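Side-chain contact in CRISPR-associated protein, Cse2 family (Thermobifida fusca, PDB 4H79), which probably binds nucleic acid as the CasB (Cse2) subunit of the CRISPR Cascade complex: residues A[20-25]-A[106-111]. Numbering follows the deposited sequence.
Sequences FVDQRV and RMHQRG. With EDO (1,2-ethanediol), chain C; EDO (1,2-ethanediol), chain B.
Asp22 OD1 is gripped from two directions: His108 NE2 donates a hydrogen bond to it at 2.8 Å, and Arg26, one turn further along helix 16-33, forms a salt bridge with it. The first of these is a His-carboxylate hydrogen bond. It ties helix 16-33 to the loop between helices 80-99 and 114-119 in this all-helical Cse2 fold. OD1 accepts through its anti lone pair and lies in the plane of the imidazole, at the ring edge. The N-H...O angle is 152°, and the carboxylate and ring planes are 59° apart. The positive charges of Arg26 and, further off, Arg110 would probably favour the ionised form of Asp22. Tyr167 N donates to His108 ND1, so both ring nitrogens are engaged and the flip of the ring is fixed. His108 carries CG anti to its backbone N (chi1 163°), which sends the ring toward the helix. There Val25 lies over one ring face, and its CG1 touches His108 CB at 3.4 Å. A leucine in place of His108 would probably leave Asp22 OD1 without its loop donor and Tyr167 N without its acceptor. Arg110 bends back at chi2 and chi3, bringing its CD to 3.3 Å from Asp22 OD1. Its NE pairs instead with Asp166, in a salt bridge. A 1,2-ethanediol, probably from the crystallisation liquor, bridges Arg110 N and His108 O on the loop backbone. Finally, one water links the two charged side chains: it donates to Asp22 OD2, its O 2.7 Å away, and accepts from Arg110 NH1.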
loop_
_atom_site.group_PDB
_atom_site.type_symbol
_atom_site.label_atom_id
_atom_site.label_comp_id
_atom_site.label_asym_id
_atom_site.label_seq_id
_atom_site.Cartn_x
_atom_site.Cartn_y
_atom_site.Cartn_z
ATOM N N PHE A 20 7.557 -8.725 5.169
ATOM C CA PHE A 20 7.952 -9.132 3.817
ATOM C C PHE A 20 7.823 -8.008 2.828
ATOM O O PHE A 20 8.758 -7.785 2.015
ATOM C CB PHE A 20 7.168 -10.333 3.280
ATOM C CG PHE A 20 7.521 -10.656 1.813
ATOM C CD1 PHE A 20 8.725 -11.348 1.480
ATOM C CD2 PHE A 20 6.691 -10.206 0.771
ATOM C CE1 PHE A 20 9.054 -11.626 0.138
ATOM C CE2 PHE A 20 7.025 -10.449 -0.572
ATOM C CZ PHE A 20 8.198 -11.144 -0.895
ATOM N N VAL A 21 6.657 -7.335 2.838
ATOM C CA VAL A 21 6.402 -6.320 1.814
ATOM C C VAL A 21 7.390 -5.163 1.977
ATOM O O VAL A 21 7.896 -4.643 1.004
ATOM C CB VAL A 21 4.946 -5.799 1.910
ATOM C CG1 VAL A 21 4.756 -4.497 1.090
ATOM C CG2 VAL A 21 3.982 -6.890 1.467
ATOM N N ASP A 22 7.666 -4.767 3.215
ATOM C CA ASP A 22 8.652 -3.713 3.461
ATOM C C ASP A 22 10.031 -4.087 2.833
ATOM O O ASP A 22 10.690 -3.239 2.205
ATOM C CB ASP A 22 8.836 -3.537 4.986
ATOM C CG ASP A 22 10.005 -2.646 5.310
ATOM O OD1 ASP A 22 10.120 -1.488 4.827
ATOM O OD2 ASP A 22 10.862 -3.123 6.038
ATOM N N GLN A 23 10.506 -5.330 3.086
ATOM C CA GLN A 23 11.802 -5.790 2.600
ATOM C C GLN A 23 11.764 -5.876 1.041
ATOM O O GLN A 23 12.685 -5.427 0.359
ATOM C CB GLN A 23 12.142 -7.159 3.292
ATOM C CG GLN A 23 13.513 -7.738 2.979
ATOM C CD GLN A 23 14.634 -6.709 3.151
ATOM O OE1 GLN A 23 14.725 -6.000 4.179
ATOM N NE2 GLN A 23 15.490 -6.610 2.131
ATOM N N ARG A 24 10.680 -6.411 0.473
ATOM C CA ARG A 24 10.611 -6.560 -0.967
ATOM C C ARG A 24 10.545 -5.162 -1.680
ATOM O O ARG A 24 11.205 -4.944 -2.691
ATOM C CB ARG A 24 9.381 -7.399 -1.344
ATOM C CG ARG A 24 9.327 -7.676 -2.864
ATOM C CD ARG A 24 10.394 -8.734 -3.253
ATOM N NE ARG A 24 10.412 -8.879 -4.716
ATOM C CZ ARG A 24 11.349 -8.391 -5.518
ATOM N NH1 ARG A 24 12.406 -7.792 -5.007
ATOM N NH2 ARG A 24 11.235 -8.534 -6.837
ATOM N N VAL A 25 9.713 -4.235 -1.185
ATOM C CA VAL A 25 9.589 -2.892 -1.800
ATOM C C VAL A 25 10.941 -2.169 -1.624
ATOM O O VAL A 25 11.381 -1.469 -2.554
ATOM C CB VAL A 25 8.479 -2.078 -1.098
ATOM C CG1 VAL A 25 8.551 -0.618 -1.462
ATOM C CG2 VAL A 25 7.097 -2.670 -1.380
ATOM N N ARG A 106 12.234 8.579 -2.358
ATOM C CA ARG A 106 11.639 7.271 -2.106
ATOM C C ARG A 106 10.154 7.363 -1.726
ATOM O O ARG A 106 9.800 8.010 -0.717
ATOM C CB ARG A 106 12.378 6.551 -0.975
ATOM C CG ARG A 106 13.904 6.316 -1.265
ATOM C CD ARG A 106 14.654 5.930 0.008
ATOM N NE ARG A 106 16.014 5.435 -0.321
ATOM C CZ ARG A 106 17.136 6.172 -0.345
ATOM N NH1 ARG A 106 17.130 7.469 -0.048
ATOM N NH2 ARG A 106 18.289 5.614 -0.666
ATOM N N MET A 107 9.304 6.680 -2.482
ATOM C CA MET A 107 7.826 6.752 -2.201
ATOM C C MET A 107 7.399 5.773 -1.130
ATOM O O MET A 107 6.319 5.879 -0.545
ATOM C CB MET A 107 6.990 6.593 -3.454
ATOM C CG MET A 107 7.157 7.791 -4.435
ATOM S SD MET A 107 6.630 9.386 -3.599
ATOM C CE MET A 107 8.133 10.167 -3.104
ATOM N N HIS A 108 8.267 4.812 -0.815
ATOM C CA HIS A 108 8.046 3.978 0.353
ATOM C C HIS A 108 8.967 4.417 1.503
ATOM O O HIS A 108 10.200 4.304 1.382
ATOM C CB HIS A 108 8.245 2.477 0.016
ATOM C CG HIS A 108 8.433 1.626 1.227
ATOM N ND1 HIS A 108 7.450 1.453 2.199
ATOM C CD2 HIS A 108 9.549 0.908 1.668
ATOM C CE1 HIS A 108 7.944 0.669 3.217
ATOM N NE2 HIS A 108 9.221 0.320 2.899
ATOM N N GLN A 109 8.392 4.930 2.602
ATOM C CA GLN A 109 9.166 5.332 3.805
ATOM C C GLN A 109 8.395 4.866 5.002
ATOM O O GLN A 109 7.174 5.120 5.100
ATOM C CB GLN A 109 9.397 6.853 3.880
ATOM C CG GLN A 109 10.293 7.325 2.731
ATOM C CD GLN A 109 10.591 8.825 2.747
ATOM O OE1 GLN A 109 10.760 9.383 3.809
ATOM N NE2 GLN A 109 10.684 9.473 1.570
ATOM N N ARG A 110 9.106 4.176 5.924
ATOM C CA ARG A 110 8.500 3.671 7.140
ATOM C C ARG A 110 7.932 4.804 7.968
ATOM O O ARG A 110 8.532 5.899 8.045
ATOM C CB ARG A 110 9.517 2.912 8.024
ATOM C CG ARG A 110 10.034 1.609 7.412
ATOM C CD ARG A 110 8.953 0.563 7.090
ATOM N NE ARG A 110 8.008 0.338 8.171
ATOM C CZ ARG A 110 8.341 -0.199 9.324
ATOM N NH1 ARG A 110 9.567 -0.602 9.517
ATOM N NH2 ARG A 110 7.455 -0.357 10.262
ATOM N N GLY A 111 6.805 4.529 8.624
ATOM C CA GLY A 111 6.243 5.477 9.608
ATOM C C GLY A 111 5.221 6.419 8.980
ATOM O O GLY A 111 4.566 7.145 9.700
HETATM C C1 EDO C . 11.874 2.637 4.195
HETATM O O1 EDO C . 11.800 3.665 5.221
HETATM C C2 EDO C . 13.007 2.944 3.217
HETATM O O2 EDO C . 12.655 4.176 2.587
HETATM C C1 EDO B . 5.298 11.391 8.942
HETATM O O1 EDO B . 5.781 10.170 9.510
HETATM C C2 EDO B . 4.273 12.007 9.880
HETATM O O2 EDO B . 2.984 11.431 9.615
HETATM O O HOH W 1 11.823 -1.398 7.843
#